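Side-chain contacts in reducing end xylose-releasing exo-oligoxylanase (Paenibacillus barengoltzii G22, PDB 5YXT), which probably hydrolyses xylo-oligosaccharides by releasing xylose from their reducing ends, as a glycoside hydrolase of family 8: residues 3-7 with 8-12; 57-61 with 62-66. All coordinates share one frame; numbering follows the deposited sequence.

How the contacts relate
The two contacts lie on opposite sides of the centre of the chain, with centres about 36 Å apart and nearest atoms about 24 Å apart, so they do not touch. Contact 1 comes first along the chain, on the short helix 7-10 near the N-terminus; contact 2 follows on the beta hairpin formed by strands 55-60 and 65-67. They share no helix or strand. Contact 1 packs partly against a second subunit, whereas contact 2 sits in the four-stranded antiparallel sheet and meets no other chain. In this mainly helical fold, consistent with the (alpha/alpha)6 barrel of family 8, both are local, partly buried contacts, one on the N-terminal helix, one on the hairpin.

Contact 1 (3-7 with 8-12); sequences EHQGA and YCTGT
Ala7 O accepts a hydrogen bond from Gly11 N at 2.7 Å. The donor is tilted 25° from the carbonyl plane. Ala7 CB lies 3.3 Å from Thr12 O. One residue earlier, Gly6 O reaches along the turn to two backbone donors, Cys9 N at 3.1 Å and Thr10 N at 3.4 Å, both bonds weak. Gly6 and Ala7 are buried; backbone hydrogen bonds join Ala7 with Glu274 and Tyr8 with Trp275, and the Tyr8 ring meets Phe276.

The other side is looser and more polar, and here Cys9, Gly11 and Thr12 are exposed. Thr10 places OG1 between its backbone N and carbonyl carbon (chi1 62°), which brings Thr10 OG1 to 3.1 Å from Thr12 OG1, hydrogen-bonded to it. A water sits 2.9 Å from the same Thr10 OG1 and gives a weak bond to Gln5 O, which links the loop before the helix to Thr10 at its end. The Thr10 methyl CG2 meets Gln5 OE1 at 3.7 Å, the two side chains crossing at about a right angle. Gln5 and Cys9 also pack on Ala294 and Pro335 of a second subunit. Gly6 at the N-cap position and Gly11 leaving the helix with positive phi (73°) bracket a single-turn helix between glycines.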
ATOM      1  N   GLU C   3      -9.889  17.232  -6.855  1.00 23.80           N
ATOM      2  CA  GLU C   3     -10.075  16.173  -5.871  1.00 28.12           C
ATOM      3  C   GLU C   3     -10.530  16.732  -4.523  1.00 25.96           C
ATOM      4  O   GLU C   3     -11.196  16.031  -3.751  1.00 26.22           O
ATOM      5  CB  GLU C   3      -8.772  15.386  -5.718  1.00 30.19           C
ATOM      6  CG  GLU C   3      -8.916  14.177  -4.832  1.00 33.13           C
ATOM      7  CD  GLU C   3      -7.608  13.487  -4.544  1.00 39.04           C
ATOM      8  OE1 GLU C   3      -7.172  12.660  -5.374  1.00 43.30           O
ATOM      9  OE2 GLU C   3      -7.021  13.764  -3.477  1.00 41.37           O
ATOM     10  N   HIS C   4     -10.193  17.986  -4.232  1.00 22.08           N
ATOM     11  CA  HIS C   4     -10.422  18.587  -2.924  1.00 24.56           C
ATOM     12  C   HIS C   4     -11.499  19.658  -2.940  1.00 21.67           C
ATOM     13  O   HIS C   4     -11.767  20.269  -1.898  1.00 21.22           O
ATOM     14  CB  HIS C   4      -9.107  19.180  -2.402  1.00 23.97           C
ATOM     15  CG  HIS C   4      -7.909  18.348  -2.733  1.00 23.05           C
ATOM     16  ND1 HIS C   4      -7.634  17.161  -2.093  1.00 24.30           N
ATOM     17  CD2 HIS C   4      -6.925  18.518  -3.649  1.00 24.67           C
ATOM     18  CE1 HIS C   4      -6.529  16.637  -2.592  1.00 22.22           C
ATOM     19  NE2 HIS C   4      -6.073  17.445  -3.530  1.00 25.04           N
ATOM     20  N   GLN C   5     -12.106  19.915  -4.090  1.00 23.73           N
ATOM     21  CA  GLN C   5     -13.131  20.933  -4.240  1.00 23.44           C
ATOM     22  C   GLN C   5     -14.396  20.278  -4.749  1.00 22.10           C
ATOM     23  O   GLN C   5     -14.342  19.395  -5.616  1.00 22.48           O
ATOM     24  CB  GLN C   5     -12.766  22.033  -5.234  1.00 24.49           C
ATOM     25  CG  GLN C   5     -11.333  22.422  -5.346  1.00 32.92           C
ATOM     26  CD  GLN C   5     -11.115  23.283  -6.578  1.00 32.02           C
ATOM     27  OE1 GLN C   5     -11.294  24.496  -6.535  1.00 36.31           O
ATOM     28  NE2 GLN C   5     -10.752  22.650  -7.686  1.00 33.21           N
ATOM     29  N   GLY C   6     -15.526  20.732  -4.225  1.00 18.28           N
ATOM     30  CA  GLY C   6     -16.799  20.193  -4.656  1.00 16.89           C
ATOM     31  C   GLY C   6     -17.137  20.727  -6.028  1.00 16.55           C
ATOM     32  O   GLY C   6     -17.037  21.932  -6.286  1.00 18.45           O
ATOM     33  N   ALA C   7     -17.527  19.826  -6.921  1.00 16.94           N
ATOM     34  CA  ALA C   7     -17.943  20.211  -8.264  1.00 18.56           C
ATOM     35  C   ALA C   7     -19.130  21.163  -8.254  1.00 17.51           C
ATOM     36  O   ALA C   7     -19.310  21.930  -9.207  1.00 18.36           O
ATOM     37  CB  ALA C   7     -18.283  18.957  -9.070  1.00 19.67           C
ATOM     38  N   TYR C   8     -19.947  21.133  -7.206  1.00 15.25           N
ATOM     39  CA  TYR C   8     -21.034  22.097  -7.114  1.00 20.02           C
ATOM     40  C   TYR C   8     -20.507  23.528  -7.164  1.00 19.54           C
ATOM     41  O   TYR C   8     -21.066  24.383  -7.858  1.00 18.30           O
ATOM     42  CB  TYR C   8     -21.826  21.887  -5.832  1.00 17.58           C
ATOM     43  CG  TYR C   8     -22.755  23.038  -5.594  1.00 18.51           C
ATOM     44  CD1 TYR C   8     -23.871  23.216  -6.399  1.00 19.91           C
ATOM     45  CD2 TYR C   8     -22.491  23.989  -4.600  1.00 23.41           C
ATOM     46  CE1 TYR C   8     -24.718  24.284  -6.208  1.00 22.64           C
ATOM     47  CE2 TYR C   8     -23.336  25.057  -4.404  1.00 24.20           C
ATOM     48  CZ  TYR C   8     -24.447  25.198  -5.215  1.00 22.69           C
ATOM     49  OH  TYR C   8     -25.301  26.256  -5.031  1.00 28.59           O
ATOM     50  N   CYS C   9     -19.439  23.807  -6.420  1.00 18.70           N
ATOM     51  CA  CYS C   9     -18.939  25.177  -6.323  1.00 19.19           C
ATOM     52  C   CYS C   9     -18.194  25.610  -7.575  1.00 22.16           C
ATOM     53  O   CYS C   9     -18.165  26.802  -7.891  1.00 22.84           O
ATOM     54  CB  CYS C   9     -18.019  25.317  -5.121  1.00 21.74           C
ATOM     55  SG  CYS C   9     -18.861  25.096  -3.586  1.00 35.90           S
ATOM     56  N   THR C  10     -17.558  24.680  -8.274  1.00 21.14           N
ATOM     57  CA  THR C  10     -16.732  25.028  -9.423  1.00 21.89           C
ATOM     58  C   THR C  10     -17.430  24.823 -10.755  1.00 22.49           C
ATOM     59  O   THR C  10     -17.090  25.499 -11.729  1.00 23.17           O
ATOM     60  CB  THR C  10     -15.452  24.195  -9.435  1.00 22.41           C
ATOM     61  OG1 THR C  10     -15.794  22.805  -9.558  1.00 21.57           O
ATOM     62  CG2 THR C  10     -14.637  24.425  -8.164  1.00 25.89           C
ATOM     63  N   GLY C  11     -18.384  23.902 -10.826  1.00 21.04           N
ATOM     64  CA  GLY C  11     -18.941  23.505 -12.099  1.00 22.00           C
ATOM     65  C   GLY C  11     -18.027  22.648 -12.945  1.00 22.55           C
ATOM     66  O   GLY C  11     -18.312  22.449 -14.126  1.00 23.64           O
ATOM     67  N   THR C  12     -16.933  22.145 -12.389  1.00 22.06           N
ATOM     68  CA  THR C  12     -16.002  21.309 -13.129  1.00 23.17           C
ATOM     69  C   THR C  12     -15.882  19.955 -12.454  1.00 25.11           C
ATOM     70  O   THR C  12     -15.942  19.846 -11.225  1.00 21.16           O
ATOM     71  CB  THR C  12     -14.611  21.959 -13.241  1.00 23.02           C
ATOM     72  OG1 THR C  12     -13.996  22.012 -11.947  1.00 25.93           O
ATOM     73  CG2 THR C  12     -14.731  23.375 -13.819  1.00 23.98           C
TER
HETATM   74  O   HOH W   1     -13.683  21.093  -8.556  1.00 27.09           O

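Contact 2 (57-61 with 62-66); sequences YMLDT and GNLDV
Asp60 reaches across the hairpin end to Asp65 and to the turn residues Gly62 and Asn63. Asp60 CB rests 3.3 Å from Asp65 OD1. Beside it runs the backbone bond from Asp60 N to Asp65 O (3.0 Å): the nitrogen lies almost on the line of the Asp65 carbonyl, but the bond is bent at its hydrogen. From CB the chain extends with CG anti to the backbone N (chi1 -179°), carrying the carboxylate over the turn. Asp60 OD1 takes two backbone donors: Asn63 N at 2.9 Å, approaching from well above the carboxylate plane, and Gly62 N, a weak bond. At the tip, Asp60 OD2 receives Asn63 ND2 at 2.8 Å, tilted from the carboxylate plane less steeply than Asn63 N, and lies nearly in the amide plane of Asn63; the two flat groups stand 86° apart. Two sound bonds, from Asn63 N and Asn63 ND2, and a weak one from Gly62 N restrain its rotation.

Asp65 OD1 also comes to 3.7 Å from Asp60 OD2. It is buried without a polar partner in the model, whereas Asp65 OD2 bonds Ser112 OG. On the other face, Val66 CG2 lies 3.8 Å from Tyr57 CD1, their side chains meeting at about a right angle, and 4.3 Å from Leu59 CD2. Leu59 CD2 also abuts the backbone at Asp65 O, 3.3 Å away. Met71 of helix 68-80 packs on Tyr57 and Val66. Leu64, at positive phi, and Asp65 together stand opposite the single residue Asp60, a G1 beta bulge closing an antiparallel hairpin whose turn is gripped by an aspartate side chain.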
ATOM      1  N   TYR C  57     -40.180   1.253 -19.804  1.00 17.53           N
ATOM      2  CA  TYR C  57     -39.935   0.908 -18.417  1.00 16.73           C
ATOM      3  C   TYR C  57     -38.572   0.246 -18.270  1.00 19.33           C
ATOM      4  O   TYR C  57     -37.977  -0.241 -19.234  1.00 17.66           O
ATOM      5  CB  TYR C  57     -41.053   0.009 -17.844  1.00 19.90           C
ATOM      6  CG  TYR C  57     -41.324  -1.242 -18.655  1.00 21.37           C
ATOM      7  CD1 TYR C  57     -40.589  -2.401 -18.444  1.00 23.42           C
ATOM      8  CD2 TYR C  57     -42.314  -1.258 -19.645  1.00 23.85           C
ATOM      9  CE1 TYR C  57     -40.828  -3.545 -19.191  1.00 25.28           C
ATOM     10  CE2 TYR C  57     -42.561  -2.402 -20.398  1.00 25.58           C
ATOM     11  CZ  TYR C  57     -41.814  -3.535 -20.166  1.00 27.94           C
ATOM     12  OH  TYR C  57     -42.047  -4.668 -20.901  1.00 29.36           O
ATOM     13  N   MET C  58     -38.076   0.277 -17.036  1.00 19.77           N
ATOM     14  CA  MET C  58     -36.893  -0.460 -16.619  1.00 18.95           C
ATOM     15  C   MET C  58     -37.370  -1.726 -15.925  1.00 21.08           C
ATOM     16  O   MET C  58     -38.157  -1.656 -14.977  1.00 21.92           O
ATOM     17  CB  MET C  58     -36.030   0.370 -15.669  1.00 17.71           C
ATOM     18  CG  MET C  58     -35.794   1.771 -16.151  1.00 17.81           C
ATOM     19  SD  MET C  58     -34.437   1.791 -17.324  1.00 20.60           S
ATOM     20  CE  MET C  58     -33.085   1.324 -16.256  1.00 19.00           C
ATOM     21  N   LEU C  59     -36.881  -2.868 -16.376  1.00 21.52           N
ATOM     22  CA  LEU C  59     -37.373  -4.159 -15.921  1.00 22.16           C
ATOM     23  C   LEU C  59     -36.366  -4.770 -14.949  1.00 25.51           C
ATOM     24  O   LEU C  59     -35.192  -4.928 -15.292  1.00 25.67           O
ATOM     25  CB  LEU C  59     -37.601  -5.079 -17.120  1.00 25.02           C
ATOM     26  CG  LEU C  59     -38.449  -6.340 -16.956  1.00 32.24           C
ATOM     27  CD1 LEU C  59     -37.580  -7.548 -16.613  1.00 40.66           C
ATOM     28  CD2 LEU C  59     -39.549  -6.147 -15.938  1.00 34.42           C
ATOM     29  N   ASP C  60     -36.817  -5.074 -13.732  1.00 25.58           N
ATOM     30  CA  ASP C  60     -36.070  -5.936 -12.818  1.00 26.50           C
ATOM     31  C   ASP C  60     -36.102  -7.329 -13.416  1.00 31.46           C
ATOM     32  O   ASP C  60     -37.086  -8.058 -13.270  1.00 32.91           O
ATOM     33  CB  ASP C  60     -36.678  -5.921 -11.417  1.00 29.25           C
ATOM     34  CG  ASP C  60     -35.900  -6.790 -10.415  1.00 34.16           C
ATOM     35  OD1 ASP C  60     -35.207  -7.752 -10.828  1.00 32.58           O
ATOM     36  OD2 ASP C  60     -35.986  -6.508  -9.197  1.00 34.20           O
ATOM     37  N   THR C  61     -35.022  -7.694 -14.104  1.00 30.37           N
ATOM     38  CA  THR C  61     -34.971  -8.972 -14.802  1.00 31.56           C
ATOM     39  C   THR C  61     -35.087 -10.154 -13.843  1.00 33.99           C
ATOM     40  O   THR C  61     -35.601 -11.210 -14.225  1.00 33.68           O
ATOM     41  CB  THR C  61     -33.676  -9.042 -15.607  1.00 28.09           C
ATOM     42  OG1 THR C  61     -32.572  -8.699 -14.759  1.00 29.73           O
ATOM     43  CG2 THR C  61     -33.721  -8.043 -16.745  1.00 26.02           C
ATOM     44  N   GLY C  62     -34.637  -9.995 -12.598  1.00 33.63           N
ATOM     45  CA  GLY C  62     -34.630 -11.095 -11.650  1.00 35.02           C
ATOM     46  C   GLY C  62     -35.968 -11.356 -10.992  1.00 38.56           C
ATOM     47  O   GLY C  62     -36.332 -12.507 -10.739  1.00 38.10           O
ATOM     48  N   ASN C  63     -36.706 -10.287 -10.700  1.00 38.94           N
ATOM     49  CA  ASN C  63     -38.018 -10.383 -10.074  1.00 35.96           C
ATOM     50  C   ASN C  63     -39.155 -10.177 -11.065  1.00 36.29           C
ATOM     51  O   ASN C  63     -40.321 -10.184 -10.655  1.00 37.78           O
ATOM     52  CB  ASN C  63     -38.133  -9.359  -8.944  1.00 36.95           C
ATOM     53  CG  ASN C  63     -37.176  -9.647  -7.794  1.00 42.55           C
ATOM     54  OD1 ASN C  63     -37.400 -10.563  -7.009  1.00 47.81           O
ATOM     55  ND2 ASN C  63     -36.097  -8.874  -7.704  1.00 37.76           N
ATOM     56  N   LEU C  64     -38.832 -10.009 -12.351  1.00 33.47           N
ATOM     57  CA  LEU C  64     -39.765  -9.624 -13.424  1.00 37.98           C
ATOM     58  C   LEU C  64     -40.901  -8.731 -12.918  1.00 36.64           C
ATOM     59  O   LEU C  64     -42.088  -9.045 -13.035  1.00 32.81           O
ATOM     60  CB  LEU C  64     -40.299 -10.853 -14.163  1.00 43.25           C
ATOM     61  CG  LEU C  64     -39.275 -11.316 -15.212  1.00 49.63           C
ATOM     62  CD1 LEU C  64     -38.417 -12.497 -14.711  1.00 47.19           C
ATOM     63  CD2 LEU C  64     -39.919 -11.616 -16.569  1.00 49.02           C
ATOM     64  N   ASP C  65     -40.512  -7.594 -12.348  1.00 30.28           N
ATOM     65  CA  ASP C  65     -41.445  -6.532 -12.027  1.00 27.30           C
ATOM     66  C   ASP C  65     -40.804  -5.195 -12.402  1.00 26.42           C
ATOM     67  O   ASP C  65     -39.629  -5.127 -12.775  1.00 26.14           O
ATOM     68  CB  ASP C  65     -41.869  -6.597 -10.545  1.00 33.72           C
ATOM     69  CG  ASP C  65     -40.723  -6.340  -9.578  1.00 31.11           C
ATOM     70  OD1 ASP C  65     -39.557  -6.551  -9.952  1.00 33.50           O
ATOM     71  OD2 ASP C  65     -40.998  -5.929  -8.430  1.00 34.68           O
ATOM     72  N   VAL C  66     -41.605  -4.132 -12.358  1.00 23.23           N
ATOM     73  CA  VAL C  66     -41.145  -2.770 -12.621  1.00 22.01           C
ATOM     74  C   VAL C  66     -41.134  -2.034 -11.292  1.00 23.32           C
ATOM     75  O   VAL C  66     -42.156  -1.965 -10.593  1.00 20.11           O
ATOM     76  CB  VAL C  66     -42.024  -2.039 -13.647  1.00 22.44           C
ATOM     77  CG1 VAL C  66     -41.513  -0.618 -13.826  1.00 19.03           C
ATOM     78  CG2 VAL C  66     -42.013  -2.780 -14.983  1.00 22.45           C
TER